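PDB 2E0I: 432aa long hypothetical deoxyribodipyrimidine photolyase from Sulfolobus tokodaii, which probably repairs ultraviolet-damaged DNA by splitting cyclobutane pyrimidine dimers with light energy, using one FAD as catalyst and a second as probable light-harvesting cofactor. Local coordinates for residues L195-V200 / N211-L216; R204-P208 / N308-R312. All blocks are in the same frame, centred on the assembly; numbering follows the deposited sequence.

Overall arrangement
Both interactions lie beside the same FAD, in the helical part of the photolyase fold away from the parallel sheet, and illustrate how loops can build a cofactor site. Their segments alternate along the chain, and the loop between helices 189-196 and 217-221 contributes to each. Interaction 1, local in sequence and more buried, combines apolar packing with the Arg198 guanidinium bridging two loop carbonyls, and turns backbone N-H groups to the diphosphate. Interaction 2, partly buried, joins that loop to helix 309-322, about 100 residues further on, through weak hydrogen bonds, a salt bridge and one proline-valine contact. Between them, the side-chain ND2 of Asn213 probably hydrogen-bonds the backbone O of Arg205.

Interaction 1 (L195-V200 / N211-L216); sequences LLHRNV and NNNYRL. With FAD (flavin-adenine dinucleotide), chain E.
The guanidinium of Arg198 lies between Val200 CG1 over one face and Arg215 NH2 over the other, while carbonyl oxygens of Asn211 and Asn213 meet its edge. The ring of Tyr214 has Val200 CG2 over one face in a CH-pi contact, 4.0 Å from the ring centroid, with Leu195 O at its edge. This pairing of a helix end with the 211-216 loop, whose backbone N-H groups bind the FAD phosphates, belongs to the helical, FAD-binding part of the photolyase fold.

Arg198 uses two nitrogens on two carbonyls: NH2 reaches Asn211 O at 2.9 Å, and NH1 reaches Asn213 O at 3.1 Å, the latter practically in the guanidinium plane. A bend at chi3 (58°) turns the group across the loop. Arg215 NH2, over the face, is 3.6 Å from Arg198 NH1, while the two carbonyls take up donors of Arg198. An alanine here would remove both donors, and is likely to leave the carbonyls of Asn211 and Asn213 without these partners and the loop freer to shift beside the diphosphate.

Leucines fill the other end of the contact. Leu195 sets CD2 over a face of the Arg215 guanidinium, and Leu196 CD1 meets Leu216 CD1 at 3.6 Å. Outside the two segments, Tyr214 OH is hydrogen-bonded to Lys237 NZ and its ring meets Phe240 edge to face.

The loop so fixed presents successive backbone nitrogens to FAD: Tyr214 N to O1A, Arg215 N to O2P, and Leu216 N to O1P. A water completes the junction, donating to Leu195 O and Tyr214 O and accepting from Arg198 NH1 at 2.6 Å.

Interaction 2 (R204-P208 / N308-R312); sequences RRDYP and NGRVR. With FAD (flavin-adenine dinucleotide), chain E.
Asn308 meets the 204-208 loop through its amide nitrogen ND2, which gives weak hydrogen bonds to two consecutive carbonyls, Arg205 O at 3.1 Å and Asp206 O at 3.4 Å. The same side chain is the N-cap of helix 309-322, in the FAD-binding domain of the photolyase: Asn308 OD1 accepts from Val311 N in an almost straight bond of 2.9 Å (N-H...O 176°). One amide thus serves two tasks, its oxygen capping the first turn of the helix and its nitrogen reaching weakly to two carbonyls of the type I turn from Arg204 to Tyr207. CG sits between the backbone N and the carbonyl carbon (chi1 82°), which lets OD1 fold back over the helix start.

Gly309 brings its backbone to the cofactor, with N 3.3 Å from FAD O4'. Arg310 crosses Asp206 obliquely, bringing CD and NH1 close to OD1; Arg310 NH1 and Asp206 OD1 form a salt bridge at 3.2 Å whose hydrogen bond is weak. Carboxylate and guanidinium planes stand nearly perpendicular (85°), so the pair lacks the flat, two-pronged geometry of a bidentate bridge; NH2 of the same arginine hydrogen-bonds Gln370. A water donates to Arg205 O and accepts weakly from Arg310 N.

Val311 continues the contact with apolar packing, its CG2 lying 3.6 Å from Pro208 CG. Arg312 turns to the FAD instead, its guanidinium having O2' over one face, and NH2 forms a salt bridge with Asp340. Arg205, Asn308, Gly309 and Arg312 all line the FAD pocket.

The start of helix 309-322 is thereby set between the flavin cofactor and the 204-208 loop, with Phe374 of helix 367-374 against Asp206 and Arg310, and Phe380 of helix 379-384 against Pro208 and Val311.

Interaction 1 (L195-V200 / N211-L216)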
loop_
_atom_site.group_PDB
_atom_site.type_symbol
_atom_site.label_atom_id
_atom_site.label_comp_id
_atom_site.label_asym_id
_atom_site.label_seq_id
_atom_site.Cartn_x
_atom_site.Cartn_y
_atom_site.Cartn_z
ATOM N N LEU A 195 14.897 -1.213 -9.100
ATOM C CA LEU A 195 14.164 -2.401 -8.673
ATOM C C LEU A 195 13.380 -2.996 -9.829
ATOM O O LEU A 195 13.310 -4.211 -9.974
ATOM C CB LEU A 195 13.203 -2.048 -7.534
ATOM C CG LEU A 195 13.878 -1.717 -6.199
ATOM C CD1 LEU A 195 12.892 -1.002 -5.284
ATOM C CD2 LEU A 195 14.424 -2.997 -5.554
ATOM N N LEU A 196 12.791 -2.127 -10.643
ATOM C CA LEU A 196 12.005 -2.552 -11.789
ATOM C C LEU A 196 12.828 -3.421 -12.746
ATOM O O LEU A 196 12.293 -4.288 -13.446
ATOM C CB LEU A 196 11.472 -1.325 -12.536
ATOM C CG LEU A 196 10.548 -1.597 -13.731
ATOM C CD1 LEU A 196 9.355 -2.452 -13.283
ATOM C CD2 LEU A 196 10.064 -0.278 -14.321
ATOM N N HIS A 197 14.138 -3.200 -12.757
ATOM C CA HIS A 197 15.016 -3.936 -13.648
ATOM C C HIS A 197 15.822 -5.087 -13.072
ATOM O O HIS A 197 16.649 -5.664 -13.771
ATOM C CB HIS A 197 15.940 -2.960 -14.364
ATOM C CG HIS A 197 15.250 -2.167 -15.426
ATOM N ND1 HIS A 197 15.012 -2.667 -16.687
ATOM C CD2 HIS A 197 14.678 -0.941 -15.393
ATOM C CE1 HIS A 197 14.321 -1.784 -17.385
ATOM N NE2 HIS A 197 14.105 -0.728 -16.623
ATOM N N ARG A 198 15.615 -5.425 -11.808
ATOM C CA ARG A 198 16.323 -6.575 -11.269
ATOM C C ARG A 198 15.678 -7.755 -11.959
ATOM O O ARG A 198 14.462 -7.770 -12.158
ATOM C CB ARG A 198 16.096 -6.733 -9.774
ATOM C CG ARG A 198 16.951 -5.869 -8.904
ATOM C CD ARG A 198 16.572 -6.068 -7.434
ATOM N NE ARG A 198 16.685 -7.458 -6.992
ATOM C CZ ARG A 198 15.674 -8.181 -6.516
ATOM N NH1 ARG A 198 14.455 -7.654 -6.421
ATOM N NH2 ARG A 198 15.884 -9.426 -6.115
ATOM N N ASN A 199 16.475 -8.742 -12.333
ATOM C CA ASN A 199 15.920 -9.916 -12.982
ATOM C C ASN A 199 15.794 -11.007 -11.924
ATOM O O ASN A 199 16.784 -11.522 -11.419
ATOM C CB ASN A 199 16.806 -10.340 -14.160
ATOM C CG ASN A 199 16.867 -9.267 -15.263
ATOM O OD1 ASN A 199 15.839 -8.868 -15.825
ATOM N ND2 ASN A 199 18.074 -8.794 -15.567
ATOM N N VAL A 200 14.557 -11.334 -11.582
ATOM C CA VAL A 200 14.273 -12.329 -10.569
ATOM C C VAL A 200 13.462 -13.477 -11.143
ATOM O O VAL A 200 12.913 -13.362 -12.238
ATOM C CB VAL A 200 13.445 -11.705 -9.419
ATOM C CG1 VAL A 200 14.201 -10.533 -8.818
ATOM C CG2 VAL A 200 12.076 -11.244 -9.941
ATOM N N ASN A 211 15.090 -14.226 -3.162
ATOM C CA ASN A 211 14.812 -12.816 -3.357
ATOM C C ASN A 211 14.052 -12.618 -4.649
ATOM O O ASN A 211 14.474 -11.858 -5.512
ATOM C CB ASN A 211 16.118 -12.032 -3.399
ATOM C CG ASN A 211 16.026 -10.738 -2.636
ATOM O OD1 ASN A 211 16.791 -9.801 -2.879
ATOM N ND2 ASN A 211 15.086 -10.676 -1.691
ATOM N N ASN A 212 12.908 -13.273 -4.771
ATOM C CA ASN A 212 12.163 -13.192 -6.007
ATOM C C ASN A 212 10.981 -12.255 -6.103
ATOM O O ASN A 212 10.101 -12.456 -6.926
ATOM C CB ASN A 212 11.764 -14.601 -6.436
ATOM C CG ASN A 212 12.981 -15.475 -6.738
ATOM O OD1 ASN A 212 13.814 -15.133 -7.588
ATOM N ND2 ASN A 212 13.093 -16.601 -6.038
ATOM N N ASN A 213 10.968 -11.223 -5.272
ATOM C CA ASN A 213 9.905 -10.230 -5.323
ATOM C C ASN A 213 10.550 -8.916 -5.756
ATOM O O ASN A 213 11.682 -8.626 -5.373
ATOM C CB ASN A 213 9.240 -10.079 -3.962
ATOM C CG ASN A 213 8.655 -11.370 -3.466
ATOM O OD1 ASN A 213 9.345 -12.180 -2.844
ATOM N ND2 ASN A 213 7.375 -11.587 -3.754
ATOM N N TYR A 214 9.847 -8.130 -6.563
ATOM C CA TYR A 214 10.416 -6.882 -7.047
ATOM C C TYR A 214 10.465 -5.783 -6.012
ATOM O O TYR A 214 11.178 -4.799 -6.197
ATOM C CB TYR A 214 9.650 -6.357 -8.255
ATOM C CG TYR A 214 9.731 -7.219 -9.482
ATOM C CD1 TYR A 214 8.860 -8.294 -9.667
ATOM C CD2 TYR A 214 10.663 -6.948 -10.474
ATOM C CE1 TYR A 214 8.916 -9.075 -10.816
ATOM C CE2 TYR A 214 10.733 -7.731 -11.633
ATOM C CZ TYR A 214 9.862 -8.790 -11.797
ATOM O OH TYR A 214 9.953 -9.572 -12.928
ATOM N N ARG A 215 9.710 -5.944 -4.930
ATOM C CA ARG A 215 9.664 -4.931 -3.884
ATOM C C ARG A 215 9.311 -3.572 -4.485
ATOM O O ARG A 215 9.892 -2.547 -4.117
ATOM C CB ARG A 215 11.013 -4.847 -3.175
ATOM C CG ARG A 215 11.158 -5.811 -2.028
ATOM C CD ARG A 215 12.505 -5.643 -1.370
ATOM N NE ARG A 215 13.527 -6.336 -2.145
ATOM C CZ ARG A 215 14.717 -5.826 -2.443
ATOM N NH1 ARG A 215 15.038 -4.600 -2.031
ATOM N NH2 ARG A 215 15.583 -6.547 -3.146
ATOM N N LEU A 216 8.353 -3.571 -5.407
ATOM C CA LEU A 216 7.929 -2.347 -6.070
ATOM C C LEU A 216 6.720 -1.634 -5.475
ATOM O O LEU A 216 6.499 -0.458 -5.772
ATOM C CB LEU A 216 7.626 -2.627 -7.541
ATOM C CG LEU A 216 8.747 -2.627 -8.580
ATOM C CD1 LEU A 216 8.166 -3.078 -9.896
ATOM C CD2 LEU A 216 9.354 -1.238 -8.731
HETATM P PA FAD E . 5.876 -8.912 -5.811
HETATM O O1A FAD E . 7.273 -8.725 -6.265
HETATM O O2A FAD E . 5.095 -10.160 -5.957
HETATM O O5B FAD E . 5.221 -8.072 -7.019
HETATM C C5B FAD E . 3.880 -8.302 -7.456
HETATM C C4B FAD E . 3.175 -6.966 -7.700
HETATM O O4B FAD E . 1.816 -7.159 -8.127
HETATM C C3B FAD E . 3.125 -6.167 -6.396
HETATM O O3B FAD E . 4.234 -5.263 -6.371
HETATM C C2B FAD E . 1.847 -5.359 -6.609
HETATM O O2B FAD E . 2.089 -4.310 -7.548
HETATM C C1B FAD E . 0.953 -6.431 -7.235
HETATM N N9A FAD E . 0.407 -7.359 -6.216
HETATM C C8A FAD E . 0.890 -8.553 -5.878
HETATM N N7A FAD E . 0.077 -9.131 -4.996
HETATM C C5A FAD E . -0.933 -8.297 -4.766
HETATM C C6A FAD E . -2.068 -8.330 -3.962
HETATM N N6A FAD E . -2.343 -9.392 -3.212
HETATM N N1A FAD E . -2.895 -7.274 -3.959
HETATM C C2A FAD E . -2.658 -6.207 -4.704
HETATM N N3A FAD E . -1.593 -6.145 -5.484
HETATM C C4A FAD E . -0.720 -7.162 -5.537
HETATM N N1 FAD E . 0.097 -4.217 -1.172
HETATM C C2 FAD E . 0.261 -2.828 -1.091
HETATM O O2 FAD E . 0.841 -2.212 -1.981
HETATM N N3 FAD E . -0.191 -2.137 0.041
HETATM C C4 FAD E . -0.795 -2.847 1.086
HETATM O O4 FAD E . -1.244 -2.234 2.053
HETATM C C4X FAD E . -0.940 -4.228 1.006
HETATM N N5 FAD E . -1.466 -4.930 2.096
HETATM C C5X FAD E . -1.637 -6.319 2.024
HETATM C C6 FAD E . -2.178 -6.993 3.115
HETATM C C7 FAD E . -2.386 -8.366 3.044
HETATM C C7M FAD E . -3.010 -9.077 4.246
HETATM C C8 FAD E . -2.045 -9.062 1.885
HETATM C C8M FAD E . -2.288 -10.568 1.767
HETATM C C9 FAD E . -1.503 -8.379 0.800
HETATM C C9A FAD E . -1.300 -7.002 0.856
HETATM N N10 FAD E . -0.773 -6.295 -0.241
HETATM C C10 FAD E . -0.502 -4.922 -0.120
HETATM C "C1'" FAD E . -0.464 -7.003 -1.510
HETATM C "C2'" FAD E . 0.943 -7.581 -1.690
HETATM O "O2'" FAD E . 1.282 -8.425 -0.586
HETATM C "C3'" FAD E . 2.006 -6.494 -1.868
HETATM O "O3'" FAD E . 1.624 -5.631 -2.942
HETATM C "C4'" FAD E . 3.371 -7.102 -2.198
HETATM O "O4'" FAD E . 3.768 -8.013 -1.170
HETATM C "C5'" FAD E . 4.436 -6.012 -2.345
HETATM O "O5'" FAD E . 5.733 -6.582 -2.554
HETATM P P FAD E . 6.346 -6.767 -4.031
HETATM O O1P FAD E . 6.206 -5.480 -4.748
HETATM O O2P FAD E . 7.703 -7.336 -3.872
HETATM O O3P FAD E . 5.363 -7.853 -4.707
HETATM O O HOH W 1 13.363 -5.733 -7.759
#

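Interaction 2 (R204-P208 / N308-R312)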
loop_
_atom_site.group_PDB
_atom_site.type_symbol
_atom_site.label_atom_id
_atom_site.label_comp_id
_atom_site.label_asym_id
_atom_site.label_seq_id
_atom_site.Cartn_x
_atom_site.Cartn_y
_atom_site.Cartn_z
ATOM N N ARG A 204 9.308 -18.309 -8.305
ATOM C CA ARG A 204 9.528 -18.682 -6.920
ATOM C C ARG A 204 9.325 -17.497 -5.980
ATOM O O ARG A 204 9.979 -17.388 -4.940
ATOM C CB ARG A 204 10.940 -19.249 -6.774
ATOM C CG ARG A 204 11.177 -20.501 -7.607
ATOM C CD ARG A 204 12.545 -21.104 -7.337
ATOM N NE ARG A 204 12.716 -21.527 -5.947
ATOM C CZ ARG A 204 12.025 -22.506 -5.363
ATOM N NH1 ARG A 204 11.106 -23.179 -6.042
ATOM N NH2 ARG A 204 12.254 -22.820 -4.095
ATOM N N ARG A 205 8.393 -16.624 -6.341
ATOM C CA ARG A 205 8.137 -15.437 -5.544
ATOM C C ARG A 205 7.549 -15.729 -4.171
ATOM O O ARG A 205 7.453 -14.830 -3.340
ATOM C CB ARG A 205 7.224 -14.475 -6.312
ATOM C CG ARG A 205 5.753 -14.842 -6.323
ATOM C CD ARG A 205 4.939 -13.782 -7.058
ATOM N NE ARG A 205 4.660 -14.195 -8.426
ATOM C CZ ARG A 205 3.643 -14.974 -8.779
ATOM N NH1 ARG A 205 2.796 -15.417 -7.867
ATOM N NH2 ARG A 205 3.484 -15.333 -10.044
ATOM N N ASP A 206 7.169 -16.976 -3.922
ATOM C CA ASP A 206 6.577 -17.341 -2.638
ATOM C C ASP A 206 7.605 -17.613 -1.559
ATOM O O ASP A 206 7.314 -17.487 -0.378
ATOM C CB ASP A 206 5.696 -18.578 -2.791
ATOM C CG ASP A 206 4.446 -18.309 -3.605
ATOM O OD1 ASP A 206 3.489 -17.726 -3.046
ATOM O OD2 ASP A 206 4.426 -18.672 -4.808
ATOM N N TYR A 207 8.809 -17.983 -1.958
ATOM C CA TYR A 207 9.849 -18.292 -0.998
ATOM C C TYR A 207 10.509 -17.021 -0.480
ATOM O O TYR A 207 11.259 -16.363 -1.190
ATOM C CB TYR A 207 10.857 -19.217 -1.661
ATOM C CG TYR A 207 10.193 -20.450 -2.226
ATOM C CD1 TYR A 207 10.160 -21.646 -1.509
ATOM C CD2 TYR A 207 9.533 -20.404 -3.453
ATOM C CE1 TYR A 207 9.480 -22.765 -2.002
ATOM C CE2 TYR A 207 8.850 -21.512 -3.950
ATOM C CZ TYR A 207 8.827 -22.686 -3.221
ATOM O OH TYR A 207 8.123 -23.765 -3.710
ATOM N N PRO A 208 10.227 -16.664 0.783
ATOM C CA PRO A 208 10.769 -15.472 1.434
ATOM C C PRO A 208 12.282 -15.459 1.490
ATOM O O PRO A 208 12.893 -14.422 1.290
ATOM C CB PRO A 208 10.164 -15.524 2.836
ATOM C CG PRO A 208 8.956 -16.360 2.679
ATOM C CD PRO A 208 9.392 -17.427 1.726
ATOM N N ASN A 308 6.821 -10.220 1.898
ATOM C CA ASN A 308 6.225 -10.615 0.622
ATOM C C ASN A 308 4.775 -11.094 0.767
ATOM O O ASN A 308 4.309 -11.394 1.866
ATOM C CB ASN A 308 7.090 -11.672 -0.083
ATOM C CG ASN A 308 6.852 -13.092 0.424
ATOM O OD1 ASN A 308 6.205 -13.330 1.451
ATOM N ND2 ASN A 308 7.395 -14.050 -0.310
ATOM N N GLY A 309 4.068 -11.157 -0.356
ATOM C CA GLY A 309 2.669 -11.552 -0.340
ATOM C C GLY A 309 2.348 -12.877 0.306
ATOM O O GLY A 309 1.269 -13.062 0.851
ATOM N N ARG A 310 3.285 -13.809 0.246
ATOM C CA ARG A 310 3.050 -15.105 0.828
ATOM C C ARG A 310 2.969 -15.012 2.333
ATOM O O ARG A 310 2.020 -15.495 2.937
ATOM C CB ARG A 310 4.163 -16.070 0.462
ATOM C CG ARG A 310 3.754 -17.482 0.736
ATOM C CD ARG A 310 2.603 -17.765 -0.164
ATOM N NE ARG A 310 1.919 -19.003 0.136
ATOM C CZ ARG A 310 1.074 -19.574 -0.707
ATOM N NH1 ARG A 310 0.840 -19.010 -1.881
ATOM N NH2 ARG A 310 0.452 -20.692 -0.374
ATOM N N VAL A 311 3.987 -14.409 2.938
ATOM C CA VAL A 311 4.031 -14.264 4.385
ATOM C C VAL A 311 2.899 -13.356 4.829
ATOM O O VAL A 311 2.266 -13.596 5.853
ATOM C CB VAL A 311 5.384 -13.674 4.837
ATOM C CG1 VAL A 311 5.331 -13.270 6.305
ATOM C CG2 VAL A 311 6.482 -14.696 4.627
ATOM N N ARG A 312 2.645 -12.322 4.037
ATOM C CA ARG A 312 1.590 -11.364 4.317
ATOM C C ARG A 312 0.260 -12.066 4.579
ATOM O O ARG A 312 -0.379 -11.811 5.588
ATOM C CB ARG A 312 1.430 -10.417 3.138
ATOM C CG ARG A 312 1.443 -8.956 3.489
ATOM C CD ARG A 312 2.463 -8.222 2.631
ATOM N NE ARG A 312 2.038 -6.865 2.303
ATOM C CZ ARG A 312 2.813 -5.947 1.731
ATOM N NH1 ARG A 312 4.072 -6.228 1.416
ATOM N NH2 ARG A 312 2.326 -4.737 1.476
HETATM P PA FAD E . 5.876 -8.912 -5.811
HETATM O O1A FAD E . 7.273 -8.725 -6.265
HETATM O O2A FAD E . 5.095 -10.160 -5.957
HETATM O O5B FAD E . 5.221 -8.072 -7.019
HETATM C C5B FAD E . 3.880 -8.302 -7.456
HETATM C C4B FAD E . 3.175 -6.966 -7.700
HETATM O O4B FAD E . 1.816 -7.159 -8.127
HETATM C C3B FAD E . 3.125 -6.167 -6.396
HETATM O O3B FAD E . 4.234 -5.263 -6.371
HETATM C C2B FAD E . 1.847 -5.359 -6.609
HETATM O O2B FAD E . 2.089 -4.310 -7.548
HETATM C C1B FAD E . 0.953 -6.431 -7.235
HETATM N N9A FAD E . 0.407 -7.359 -6.216
HETATM C C8A FAD E . 0.890 -8.553 -5.878
HETATM N N7A FAD E . 0.077 -9.131 -4.996
HETATM C C5A FAD E . -0.933 -8.297 -4.766
HETATM C C6A FAD E . -2.068 -8.330 -3.962
HETATM N N6A FAD E . -2.343 -9.392 -3.212
HETATM N N1A FAD E . -2.895 -7.274 -3.959
HETATM C C2A FAD E . -2.658 -6.207 -4.704
HETATM N N3A FAD E . -1.593 -6.145 -5.484
HETATM C C4A FAD E . -0.720 -7.162 -5.537
HETATM N N1 FAD E . 0.097 -4.217 -1.172
HETATM C C2 FAD E . 0.261 -2.828 -1.091
HETATM O O2 FAD E . 0.841 -2.212 -1.981
HETATM N N3 FAD E . -0.191 -2.137 0.041
HETATM C C4 FAD E . -0.795 -2.847 1.086
HETATM O O4 FAD E . -1.244 -2.234 2.053
HETATM C C4X FAD E . -0.940 -4.228 1.006
HETATM N N5 FAD E . -1.466 -4.930 2.096
HETATM C C5X FAD E . -1.637 -6.319 2.024
HETATM C C6 FAD E . -2.178 -6.993 3.115
HETATM C C7 FAD E . -2.386 -8.366 3.044
HETATM C C7M FAD E . -3.010 -9.077 4.246
HETATM C C8 FAD E . -2.045 -9.062 1.885
HETATM C C8M FAD E . -2.288 -10.568 1.767
HETATM C C9 FAD E . -1.503 -8.379 0.800
HETATM C C9A FAD E . -1.300 -7.002 0.856
HETATM N N10 FAD E . -0.773 -6.295 -0.241
HETATM C C10 FAD E . -0.502 -4.922 -0.120
HETATM C "C1'" FAD E . -0.464 -7.003 -1.510
HETATM C "C2'" FAD E . 0.943 -7.581 -1.690
HETATM O "O2'" FAD E . 1.282 -8.425 -0.586
HETATM C "C3'" FAD E . 2.006 -6.494 -1.868
HETATM O "O3'" FAD E . 1.624 -5.631 -2.942
HETATM C "C4'" FAD E . 3.371 -7.102 -2.198
HETATM O "O4'" FAD E . 3.768 -8.013 -1.170
HETATM C "C5'" FAD E . 4.436 -6.012 -2.345
HETATM O "O5'" FAD E . 5.733 -6.582 -2.554
HETATM P P FAD E . 6.346 -6.767 -4.031
HETATM O O1P FAD E . 6.206 -5.480 -4.748
HETATM O O2P FAD E . 7.703 -7.336 -3.872
HETATM O O3P FAD E . 5.363 -7.853 -4.707
HETATM O O HOH W 2 4.904 -13.789 -2.601
#